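Local coordinates for protein glycerophosphoryl diester phosphodiesterase (Agrobacterium tumefaciens str. C58, PDB 3KS6) that belongs to the glycerophosphoryl diester phosphodiesterase family, folds as a TIM barrel and carries a bound magnesium ion, at residues L38-D43 with A63-T68; A192-M197 with L222-K227; A27-E32 with R233-I238. One frame throughout, in Å; residues are numbered along the deposited sequence.

Contact 1 (L38-D43 with A63-T68)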
ATOM      1  N   LEU A  38      -5.990   4.820   3.510  1.00 19.92           N
ATOM      2  CA  LEU A  38      -7.126   5.109   4.387  1.00 21.80           C
ATOM      3  C   LEU A  38      -7.205   6.591   4.661  1.00 22.64           C
ATOM      4  O   LEU A  38      -6.167   7.250   4.743  1.00 20.61           O
ATOM      5  CB  LEU A  38      -6.965   4.354   5.733  1.00 23.62           C
ATOM      6  CG  LEU A  38      -6.877   2.808   5.754  1.00 20.84           C
ATOM      7  CD1 LEU A  38      -6.621   2.267   7.204  1.00 16.11           C
ATOM      8  CD2 LEU A  38      -8.132   2.204   5.158  1.00 18.07           C
ATOM      9  N   HIS A  39      -8.432   7.104   4.834  1.00 21.21           N
ATOM     10  CA  HIS A  39      -8.697   8.502   5.223  1.00 18.59           C
ATOM     11  C   HIS A  39      -9.831   8.593   6.241  1.00 19.52           C
ATOM     12  O   HIS A  39     -10.762   7.774   6.218  1.00 20.33           O
ATOM     13  CB  HIS A  39      -9.080   9.327   3.990  1.00 19.32           C
ATOM     14  CG  HIS A  39      -7.995   9.412   2.966  1.00 20.38           C
ATOM     15  ND1 HIS A  39      -7.017  10.383   2.994  1.00 21.00           N
ATOM     16  CD2 HIS A  39      -7.698   8.599   1.930  1.00 19.91           C
ATOM     17  CE1 HIS A  39      -6.184  10.176   1.990  1.00 26.00           C
ATOM     18  NE2 HIS A  39      -6.574   9.099   1.334  1.00 24.36           N
ATOM     19  N   PRO A  40      -9.760   9.563   7.157  1.00 19.40           N
ATOM     20  CA  PRO A  40     -10.862   9.758   8.083  1.00 19.88           C
ATOM     21  C   PRO A  40     -11.981  10.567   7.467  1.00 21.32           C
ATOM     22  O   PRO A  40     -11.706  11.391   6.605  1.00 20.19           O
ATOM     23  CB  PRO A  40     -10.209  10.550   9.209  1.00 20.53           C
ATOM     24  CG  PRO A  40      -9.144  11.350   8.522  1.00 21.04           C
ATOM     25  CD  PRO A  40      -8.667  10.512   7.396  1.00 20.00           C
ATOM     26  N   THR A  41     -13.226  10.328   7.897  1.00 20.73           N
ATOM     27  CA  THR A  41     -14.356  11.189   7.552  1.00 24.73           C
ATOM     28  C   THR A  41     -14.555  12.234   8.652  1.00 25.32           C
ATOM     29  O   THR A  41     -13.866  12.208   9.682  1.00 27.35           O
ATOM     30  CB  THR A  41     -15.648  10.410   7.397  1.00 24.28           C
ATOM     31  OG1 THR A  41     -16.021   9.886   8.684  1.00 21.80           O
ATOM     32  CG2 THR A  41     -15.470   9.285   6.337  1.00 22.65           C
ATOM     33  N   ALA A  42     -15.457  13.190   8.428  1.00 25.27           N
ATOM     34  CA  ALA A  42     -15.705  14.236   9.428  1.00 25.29           C
ATOM     35  C   ALA A  42     -16.333  13.680  10.710  1.00 26.29           C
ATOM     36  O   ALA A  42     -16.056  14.186  11.800  1.00 27.41           O
ATOM     37  CB  ALA A  42     -16.584  15.391   8.842  1.00 23.30           C
ATOM     38  N   ASP A  43     -17.101  12.602  10.572  1.00 26.82           N
ATOM     39  CA  ASP A  43     -17.842  11.993  11.674  1.00 29.22           C
ATOM     40  C   ASP A  43     -17.160  10.759  12.272  1.00 27.52           C
ATOM     41  O   ASP A  43     -17.815   9.929  12.891  1.00 28.43           O
ATOM     42  CB  ASP A  43     -19.318  11.699  11.279  1.00 30.19           C
ATOM     43  CG  ASP A  43     -19.462  10.728  10.104  1.00 31.48           C
ATOM     44  OD1 ASP A  43     -18.504  10.565   9.315  1.00 24.71           O
ATOM     45  OD2 ASP A  43     -20.560  10.128   9.961  1.00 27.16           O
ATOM     46  N   ALA A  63     -13.029  16.888  -0.128  1.00 26.08           N
ATOM     47  CA  ALA A  63     -12.146  16.216   0.818  1.00 25.21           C
ATOM     48  C   ALA A  63     -12.913  15.288   1.740  1.00 23.41           C
ATOM     49  O   ALA A  63     -13.820  15.708   2.431  1.00 21.22           O
ATOM     50  CB  ALA A  63     -11.381  17.248   1.644  1.00 23.65           C
ATOM     51  N   ILE A  64     -12.467  14.027   1.821  1.00 21.36           N
ATOM     52  CA  ILE A  64     -13.140  13.014   2.628  1.00 22.01           C
ATOM     53  C   ILE A  64     -13.287  13.469   4.101  1.00 20.55           C
ATOM     54  O   ILE A  64     -14.365  13.296   4.699  1.00 22.30           O
ATOM     55  CB  ILE A  64     -12.379  11.658   2.537  1.00 20.60           C
ATOM     56  CG1 ILE A  64     -12.475  11.089   1.095  1.00 20.18           C
ATOM     57  CG2 ILE A  64     -12.870  10.657   3.612  1.00 20.33           C
ATOM     58  CD1 ILE A  64     -11.501   9.858   0.784  1.00 23.49           C
ATOM     59  N   VAL A  65     -12.227  14.076   4.654  1.00 22.10           N
ATOM     60  CA  VAL A  65     -12.228  14.473   6.066  1.00 21.73           C
ATOM     61  C   VAL A  65     -13.276  15.561   6.376  1.00 26.38           C
ATOM     62  O   VAL A  65     -13.614  15.726   7.541  1.00 26.35           O
ATOM     63  CB  VAL A  65     -10.837  14.930   6.522  1.00 21.93           C
ATOM     64  CG1 VAL A  65     -10.466  16.258   5.899  1.00 19.84           C
ATOM     65  CG2 VAL A  65     -10.719  14.923   8.080  1.00 24.91           C
ATOM     66  N   ASP A  66     -13.761  16.280   5.354  1.00 25.37           N
ATOM     67  CA  ASP A  66     -14.794  17.314   5.510  1.00 25.79           C
ATOM     68  C   ASP A  66     -16.206  16.738   5.337  1.00 27.40           C
ATOM     69  O   ASP A  66     -17.197  17.457   5.466  1.00 26.48           O
ATOM     70  CB  ASP A  66     -14.600  18.416   4.471  1.00 25.60           C
ATOM     71  CG  ASP A  66     -13.344  19.224   4.678  1.00 25.70           C
ATOM     72  OD1 ASP A  66     -12.821  19.258   5.797  1.00 34.85           O
ATOM     73  OD2 ASP A  66     -12.891  19.844   3.687  1.00 36.85           O
HETATM   74  N   MSE A  67     -16.320  15.441   5.061  1.00 26.22           N
HETATM   75  CA  MSE A  67     -17.596  14.832   4.716  1.00 27.69           C
HETATM   76  C   MSE A  67     -17.976  13.765   5.718  1.00 27.38           C
HETATM   77  O   MSE A  67     -17.102  13.119   6.269  1.00 25.40           O
HETATM   78  CB  MSE A  67     -17.473  14.127   3.341  1.00 26.38           C
HETATM   79  CG  MSE A  67     -17.205  15.052   2.187  1.00 33.16           C
HETATM   80 SE   MSE A  67     -16.874  13.970   0.547  0.75 36.59          SE
HETATM   81  CE  MSE A  67     -16.475  15.250  -0.445  1.00 38.51           C
ATOM     82  N   THR A  68     -19.280  13.521   5.893  1.00 25.64           N
ATOM     83  CA  THR A  68     -19.732  12.410   6.694  1.00 23.68           C
ATOM     84  C   THR A  68     -19.564  11.130   5.892  1.00 24.76           C
ATOM     85  O   THR A  68     -19.498  11.165   4.658  1.00 23.91           O
ATOM     86  CB  THR A  68     -21.232  12.527   7.052  1.00 24.40           C
ATOM     87  OG1 THR A  68     -22.003  12.536   5.848  1.00 23.90           O
ATOM     88  CG2 THR A  68     -21.480  13.789   7.865  1.00 22.87           C
TER
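The imidazole of His39 is the flat group here, and Ile64 CD1 approaches it obliquely, 4.2 Å from His39 CG, the two side chains crossing at about a right angle. Outside the contact, hydrogen bonds to Tyr115 OH at ND1 and His50 O at NE2 hold the ring's rotation. The two branches of Ile64 serve different neighbours: CD1 lies by the imidazole, while CG2 reaches Pro40 O at 3.3 Å. The puckered ring of Pro40 lies side by side with Val65, Pro40 CG being 3.9 Å from Val65 CG2.

Beyond the rings the backbone takes over. Ala42 N donates to Met67 O over 2.7 Å, nearly straight at 169°, the donor lying above the carbonyl plane. The small Ala42 lets the chains come this close. Thr41 OG1 bonds Asp43 OD1 at 2.7 Å; chi1 of Asp43, 61°, sets CG between the backbone N and the carbonyl carbon, and the Asp43 side chain crosses that of Thr68 at about a right angle, OD1 coming 3.4 Å from Thr68 CA. Asp43 OD1 also accepts from Leu69 N, at the start of helix 69-74, which Thr68 N-caps. Thus the end of barrel strand 33-40 is joined to the approach to that helix, consistent with the insertion that follows the second barrel strand in this family.

Contact 2 (A192-M197 with L222-K227)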
ATOM      1  N   ALA A 192      14.637   1.524  -9.211  1.00 21.16           N
ATOM      2  CA  ALA A 192      15.356   0.420  -8.642  1.00 18.54           C
ATOM      3  C   ALA A 192      16.360  -0.108  -9.643  1.00 21.12           C
ATOM      4  O   ALA A 192      16.120  -0.067 -10.851  1.00 22.80           O
ATOM      5  CB  ALA A 192      14.365  -0.724  -8.266  1.00 18.55           C
ATOM      6  N   ASP A 193      17.437  -0.658  -9.110  1.00 22.16           N
ATOM      7  CA  ASP A 193      18.436  -1.381  -9.852  1.00 23.19           C
ATOM      8  C   ASP A 193      19.299  -2.158  -8.872  1.00 24.24           C
ATOM      9  O   ASP A 193      19.177  -1.973  -7.639  1.00 20.35           O
ATOM     10  CB  ASP A 193      19.233  -0.433 -10.743  1.00 25.96           C
ATOM     11  CG  ASP A 193      19.900   0.685  -9.980  1.00 27.12           C
ATOM     12  OD1 ASP A 193      20.534   0.421  -8.948  1.00 21.88           O
ATOM     13  OD2 ASP A 193      19.811   1.849 -10.429  1.00 34.60           O
ATOM     14  N   ALA A 194      20.152  -3.032  -9.403  1.00 24.18           N
ATOM     15  CA  ALA A 194      21.016  -3.891  -8.576  1.00 23.31           C
ATOM     16  C   ALA A 194      21.878  -3.122  -7.584  1.00 23.03           C
ATOM     17  O   ALA A 194      22.045  -3.552  -6.448  1.00 24.07           O
ATOM     18  CB  ALA A 194      21.935  -4.771  -9.486  1.00 23.92           C
ATOM     19  N   GLY A 195      22.469  -2.011  -8.034  1.00 22.44           N
ATOM     20  CA  GLY A 195      23.339  -1.220  -7.163  1.00 23.82           C
ATOM     21  C   GLY A 195      22.573  -0.623  -5.988  1.00 19.02           C
ATOM     22  O   GLY A 195      23.083  -0.596  -4.881  1.00 17.45           O
ATOM     23  N   LEU A 196      21.408  -0.059  -6.258  1.00 21.41           N
ATOM     24  CA  LEU A 196      20.575   0.498  -5.174  1.00 19.47           C
ATOM     25  C   LEU A 196      20.175  -0.572  -4.180  1.00 19.32           C
ATOM     26  O   LEU A 196      20.309  -0.397  -2.975  1.00 20.39           O
ATOM     27  CB  LEU A 196      19.321   1.161  -5.718  1.00 18.74           C
ATOM     28  CG  LEU A 196      18.431   1.807  -4.637  1.00 16.99           C
ATOM     29  CD1 LEU A 196      19.218   2.861  -3.892  1.00 22.45           C
ATOM     30  CD2 LEU A 196      17.114   2.359  -5.225  1.00 19.95           C
HETATM   31  N   MSE A 197      19.691  -1.689  -4.679  1.00 18.70           N
HETATM   32  CA  MSE A 197      19.298  -2.769  -3.792  1.00 19.01           C
HETATM   33  C   MSE A 197      20.445  -3.261  -2.927  1.00 18.27           C
HETATM   34  O   MSE A 197      20.263  -3.525  -1.743  1.00 15.24           O
HETATM   35  CB  MSE A 197      18.659  -3.918  -4.601  1.00 20.54           C
HETATM   36  CG  MSE A 197      18.341  -5.127  -3.775  1.00 20.14           C
HETATM   37 SE   MSE A 197      17.402  -6.433  -4.866  0.75 21.27          SE
HETATM   38  CE  MSE A 197      17.565  -7.912  -3.686  1.00 26.43           C
ATOM     39  N   LEU A 222      11.013  -9.226 -10.174  1.00 20.16           N
ATOM     40  CA  LEU A 222      11.306 -10.651  -9.976  1.00 21.73           C
ATOM     41  C   LEU A 222      12.772 -10.985 -10.225  1.00 17.96           C
ATOM     42  O   LEU A 222      13.370 -11.687  -9.425  1.00 23.10           O
ATOM     43  CB  LEU A 222      10.370 -11.529 -10.817  1.00 20.13           C
ATOM     44  CG  LEU A 222       8.862 -11.455 -10.534  1.00 24.64           C
ATOM     45  CD1 LEU A 222       8.022 -12.083 -11.690  1.00 19.97           C
ATOM     46  CD2 LEU A 222       8.516 -12.118  -9.148  1.00 25.55           C
ATOM     47  N   ASP A 223      13.346 -10.451 -11.301  1.00 24.11           N
ATOM     48  CA  ASP A 223      14.771 -10.609 -11.626  1.00 23.32           C
ATOM     49  C   ASP A 223      15.657 -10.024 -10.563  1.00 24.20           C
ATOM     50  O   ASP A 223      16.666 -10.600 -10.233  1.00 25.32           O
ATOM     51  CB  ASP A 223      15.136  -9.938 -12.968  1.00 22.74           C
ATOM     52  CG  ASP A 223      14.659 -10.734 -14.182  1.00 31.16           C
ATOM     53  OD1 ASP A 223      14.236 -11.901 -14.007  1.00 28.90           O
ATOM     54  OD2 ASP A 223      14.705 -10.162 -15.292  1.00 30.12           O
ATOM     55  N   LEU A 224      15.305  -8.851 -10.043  1.00 23.99           N
ATOM     56  CA  LEU A 224      16.092  -8.261  -8.946  1.00 23.79           C
ATOM     57  C   LEU A 224      16.009  -9.035  -7.625  1.00 24.94           C
ATOM     58  O   LEU A 224      16.951  -8.983  -6.818  1.00 27.26           O
ATOM     59  CB  LEU A 224      15.696  -6.795  -8.731  1.00 22.20           C
ATOM     60  CG  LEU A 224      16.197  -5.796  -9.758  1.00 25.51           C
ATOM     61  CD1 LEU A 224      15.662  -4.417  -9.418  1.00 27.27           C
ATOM     62  CD2 LEU A 224      17.727  -5.794  -9.802  1.00 24.73           C
ATOM     63  N   GLY A 225      14.910  -9.761  -7.419  1.00 24.80           N
ATOM     64  CA  GLY A 225      14.714 -10.582  -6.240  1.00 23.01           C
ATOM     65  C   GLY A 225      14.308  -9.724  -5.062  1.00 19.93           C
ATOM     66  O   GLY A 225      14.701  -9.993  -3.938  1.00 19.86           O
ATOM     67  N   VAL A 226      13.532  -8.672  -5.328  1.00 17.60           N
ATOM     68  CA  VAL A 226      13.135  -7.717  -4.293  1.00 19.00           C
ATOM     69  C   VAL A 226      12.177  -8.379  -3.284  1.00 19.77           C
ATOM     70  O   VAL A 226      11.554  -9.400  -3.580  1.00 20.45           O
ATOM     71  CB  VAL A 226      12.532  -6.427  -4.910  1.00 18.32           C
ATOM     72  CG1 VAL A 226      13.483  -5.800  -5.959  1.00 18.36           C
ATOM     73  CG2 VAL A 226      11.133  -6.662  -5.451  1.00 17.84           C
ATOM     74  N   LYS A 227      12.061  -7.799  -2.085  1.00 19.33           N
ATOM     75  CA  LYS A 227      11.247  -8.402  -1.050  1.00 18.61           C
ATOM     76  C   LYS A 227       9.794  -8.496  -1.446  1.00 20.14           C
ATOM     77  O   LYS A 227       9.131  -9.514  -1.203  1.00 18.82           O
ATOM     78  CB  LYS A 227      11.371  -7.604   0.271  1.00 19.34           C
ATOM     79  CG  LYS A 227      10.582  -8.200   1.399  1.00 16.98           C
ATOM     80  CD  LYS A 227      10.763  -7.403   2.719  1.00 21.47           C
ATOM     81  CE  LYS A 227       9.882  -7.976   3.840  1.00 24.53           C
ATOM     82  NZ  LYS A 227      10.219  -7.295   5.109  1.00 19.25           N
TER
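Met197, modelled as selenomethionine, lays its SE against Leu224 O at 3.2 Å, the tight point of the contact. Its CG is anti to the backbone N (chi1 175°); beyond CG the long, unbranched chain stays extended and carries SE and CE to the end of helix 215-224. There CE comes 3.5 Å from Gly225 O, and SE also touches Val226 CG1 at 4.1 Å. Gly225 has a positive phi of 78°, a value that favours glycine, as the chain leaves helix 215-224.

The forked end of Leu224 fills the other half. CD1 turns to Ala192 CB, 4.1 Å away, whose small side chain also rests on Phe207 and Cys209 of strand 206-210; CD2 sits 3.7 Å from Ala194 N. Toward solvent the packing slackens: Ala194 CB is 4.3 Å from Leu224 CD2, and Ala194 and Asp193 are exposed. The polar Asp193 suits that edge, since its OD1 accepts from Leu196 N at 2.9 Å and caps helix 194-202. No hydrogen bond joins the segments. Packing of the start of one outer helix against the end of the next, in successive beta-alpha units, is characteristic of a TIM barrel.

Contact 3 (A27-E32 with R233-I238)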
ATOM      1  N   ALA A  27      -8.670 -11.088  -2.471  1.00 18.56           N
ATOM      2  CA  ALA A  27      -8.726 -11.966  -1.289  1.00 20.25           C
ATOM      3  C   ALA A  27      -8.649 -13.436  -1.657  1.00 21.95           C
ATOM      4  O   ALA A  27      -8.184 -14.256  -0.841  1.00 22.63           O
ATOM      5  CB  ALA A  27      -9.977 -11.711  -0.481  1.00 17.80           C
ATOM      6  N   ALA A  28      -9.089 -13.757  -2.867  1.00 20.45           N
ATOM      7  CA  ALA A  28      -9.088 -15.148  -3.399  1.00 23.23           C
ATOM      8  C   ALA A  28      -7.880 -15.537  -4.255  1.00 26.83           C
ATOM      9  O   ALA A  28      -7.782 -16.692  -4.716  1.00 26.44           O
ATOM     10  CB  ALA A  28     -10.378 -15.351  -4.211  1.00 25.03           C
HETATM   11  N   MSE A  29      -6.943 -14.610  -4.478  1.00 21.24           N
HETATM   12  CA  MSE A  29      -5.770 -14.886  -5.331  1.00 21.51           C
HETATM   13  C   MSE A  29      -4.586 -15.451  -4.588  1.00 20.94           C
HETATM   14  O   MSE A  29      -4.450 -15.260  -3.381  1.00 22.72           O
HETATM   15  CB  MSE A  29      -5.314 -13.626  -6.063  1.00 21.27           C
HETATM   16  CG  MSE A  29      -6.287 -13.193  -7.095  1.00 24.75           C
HETATM   17 SE   MSE A  29      -5.578 -11.556  -7.967  0.75 26.28          SE
HETATM   18  CE  MSE A  29      -7.283 -10.913  -8.367  1.00 23.71           C
ATOM     19  N   ALA A  30      -3.717 -16.136  -5.327  1.00 20.66           N
ATOM     20  CA  ALA A  30      -2.532 -16.736  -4.776  1.00 19.90           C
ATOM     21  C   ALA A  30      -1.412 -15.711  -4.732  1.00 20.78           C
ATOM     22  O   ALA A  30      -0.406 -15.858  -5.426  1.00 21.03           O
ATOM     23  CB  ALA A  30      -2.108 -17.943  -5.635  1.00 18.83           C
ATOM     24  N   LEU A  31      -1.616 -14.675  -3.915  1.00 19.69           N
ATOM     25  CA  LEU A  31      -0.636 -13.623  -3.666  1.00 17.61           C
ATOM     26  C   LEU A  31      -0.665 -13.388  -2.168  1.00 19.76           C
ATOM     27  O   LEU A  31      -1.479 -13.975  -1.461  1.00 20.53           O
ATOM     28  CB  LEU A  31      -0.877 -12.352  -4.516  1.00 16.94           C
ATOM     29  CG  LEU A  31      -2.295 -11.769  -4.591  1.00 17.41           C
ATOM     30  CD1 LEU A  31      -2.859 -11.398  -3.213  1.00 17.84           C
ATOM     31  CD2 LEU A  31      -2.343 -10.583  -5.583  1.00 16.43           C
ATOM     32  N   GLU A  32       0.190 -12.505  -1.678  1.00 20.15           N
ATOM     33  CA  GLU A  32       0.453 -12.421  -0.257  1.00 18.52           C
ATOM     34  C   GLU A  32      -0.145 -11.251   0.456  1.00 18.62           C
ATOM     35  O   GLU A  32      -0.427 -11.365   1.630  1.00 18.52           O
ATOM     36  CB  GLU A  32       1.957 -12.407  -0.024  1.00 17.53           C
ATOM     37  CG  GLU A  32       2.624 -13.748  -0.367  1.00 22.57           C
ATOM     38  CD  GLU A  32       2.727 -13.975  -1.842  1.00 28.84           C
ATOM     39  OE1 GLU A  32       3.125 -12.997  -2.497  1.00 24.10           O
ATOM     40  OE2 GLU A  32       2.435 -15.099  -2.350  1.00 22.54           O
ATOM     41  N   ARG A 233      -1.714  -4.932 -11.579  1.00 19.98           N
ATOM     42  CA  ARG A 233      -2.069  -6.112 -12.382  1.00 19.96           C
ATOM     43  C   ARG A 233      -1.673  -7.414 -11.654  1.00 19.10           C
ATOM     44  O   ARG A 233      -0.786  -8.158 -12.109  1.00 21.03           O
ATOM     45  CB  ARG A 233      -1.408  -6.033 -13.764  1.00 21.26           C
ATOM     46  CG  ARG A 233      -1.989  -4.917 -14.653  1.00 20.22           C
ATOM     47  CD  ARG A 233      -1.604  -5.135 -16.126  1.00 24.16           C
ATOM     48  NE  ARG A 233      -2.224  -4.176 -17.072  1.00 30.19           N
ATOM     49  CZ  ARG A 233      -1.717  -2.998 -17.462  1.00 31.36           C
ATOM     50  NH1 ARG A 233      -0.571  -2.525 -16.965  1.00 30.48           N
ATOM     51  NH2 ARG A 233      -2.374  -2.251 -18.353  1.00 25.37           N
ATOM     52  N   PRO A 234      -2.332  -7.675 -10.530  1.00 19.82           N
ATOM     53  CA  PRO A 234      -1.995  -8.819  -9.698  1.00 17.95           C
ATOM     54  C   PRO A 234      -2.112 -10.162 -10.422  1.00 19.28           C
ATOM     55  O   PRO A 234      -1.297 -11.056 -10.201  1.00 20.12           O
ATOM     56  CB  PRO A 234      -2.999  -8.714  -8.550  1.00 18.75           C
ATOM     57  CG  PRO A 234      -4.163  -7.871  -9.102  1.00 20.70           C
ATOM     58  CD  PRO A 234      -3.433  -6.880  -9.939  1.00 19.44           C
ATOM     59  N   THR A 235      -3.091 -10.281 -11.308  1.00 19.89           N
ATOM     60  CA  THR A 235      -3.310 -11.529 -12.035  1.00 19.77           C
ATOM     61  C   THR A 235      -2.092 -11.817 -12.911  1.00 22.29           C
ATOM     62  O   THR A 235      -1.551 -12.908 -12.882  1.00 17.69           O
ATOM     63  CB  THR A 235      -4.630 -11.470 -12.821  1.00 20.71           C
ATOM     64  OG1 THR A 235      -5.737 -11.281 -11.901  1.00 17.10           O
ATOM     65  CG2 THR A 235      -4.819 -12.761 -13.629  1.00 21.79           C
ATOM     66  N   LEU A 236      -1.614 -10.799 -13.628  1.00 22.99           N
ATOM     67  CA  LEU A 236      -0.410 -10.894 -14.459  1.00 20.93           C
ATOM     68  C   LEU A 236       0.820 -11.141 -13.637  1.00 21.02           C
ATOM     69  O   LEU A 236       1.653 -11.947 -14.008  1.00 21.17           O
ATOM     70  CB  LEU A 236      -0.230  -9.610 -15.301  1.00 20.01           C
ATOM     71  CG  LEU A 236       1.066  -9.506 -16.134  1.00 25.49           C
ATOM     72  CD1 LEU A 236       1.102 -10.623 -17.198  1.00 25.27           C
ATOM     73  CD2 LEU A 236       1.231  -8.126 -16.764  1.00 21.77           C
ATOM     74  N   ALA A 237       0.939 -10.458 -12.508  1.00 19.12           N
ATOM     75  CA  ALA A 237       2.090 -10.614 -11.648  1.00 17.20           C
ATOM     76  C   ALA A 237       2.195 -12.055 -11.141  1.00 18.44           C
ATOM     77  O   ALA A 237       3.286 -12.606 -11.086  1.00 17.09           O
ATOM     78  CB  ALA A 237       2.019  -9.652 -10.454  1.00 17.92           C
ATOM     79  N   ILE A 238       1.076 -12.621 -10.752  1.00 17.61           N
ATOM     80  CA  ILE A 238       1.058 -14.023 -10.279  1.00 19.13           C
ATOM     81  C   ILE A 238       1.548 -14.942 -11.378  1.00 19.11           C
ATOM     82  O   ILE A 238       2.382 -15.823 -11.133  1.00 20.54           O
ATOM     83  CB  ILE A 238      -0.320 -14.430  -9.782  1.00 20.78           C
ATOM     84  CG1 ILE A 238      -0.581 -13.711  -8.442  1.00 18.35           C
ATOM     85  CG2 ILE A 238      -0.426 -15.977  -9.581  1.00 20.58           C
ATOM     86  CD1 ILE A 238      -2.009 -13.774  -7.908  1.00 20.98           C
TER
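Where the loop entering barrel strand 33-40 runs past the start of the last helix, 234-249, Met29 and Leu31 project onto Pro234, Thr235 and Ile238. The loop residue between them, Ala30, is the centre of an inverse gamma turn, closed by a weak bond from Leu31 N to Met29 O. This tight bend brings Ala30 O within 3.6 Å of Ile238 CD1, while the side chains before and after it both face the helix.

Ile238 CD1 is the most shared atom of the interface. Besides that carbonyl it meets Met29 CB at 3.8 Å and Leu31 CB, also at 3.8 Å, the Leu31 and Ile238 side chains crossing at about a right angle. The length of the isoleucine ethyl arm suits it to reaching the bend from the helix. Leu31 has chi1 at 47°, which sets CG between the backbone N and the carbonyl carbon and 3.9 Å from Ile238 CD1. Its CD2 comes 3.6 Å from Pro234 CB, the two side chains lying side by side and pointing the same way. Proline fits the first turn of a helix, where no N-H is needed for the helical bonding, and here it offers its ring as an apolar surface. The selenomethionine Met29 reaches the same ring, SE standing 3.9 Å from Pro234 CB.

At the exposed side Met29 CE lies 3.9 Å from Thr235 OG1. That hydroxyl has its hydrogen bond with Glu14 OE1, and the methyl only packs beside it. On the inner side Leu31 also touches Ile5 and Ser7 of strand 4-8, and Glu32 makes a salt bridge with Arg241 farther along the helix. Loop and closing helix thus pack together over the first strand, which pairs with the last, 228-231, at the closure of a TIM barrel.

From the N terminus, the chain first enters contact 3 at 27-32, then runs up strand 33-40 into contact 1, which soon closes a short loop when 63-68 comes back to 38-43. Much later contact 2 opens at 192-197 and closes at 222-227, taking in strand 206-210 and most of helix 215-224. Only then does 233-238 return to 27-32, so the long loop of contact 3 encloses both smaller ones, which follow each other without crossing. Contacts 1 and 2 lie on opposite sides of the chain's centre, their own centres about 38 Å apart. Contact 1 ties the excursion after the second strand, contact 2 joins late barrel units, and contact 3 brings the approach to the second strand against the last helix.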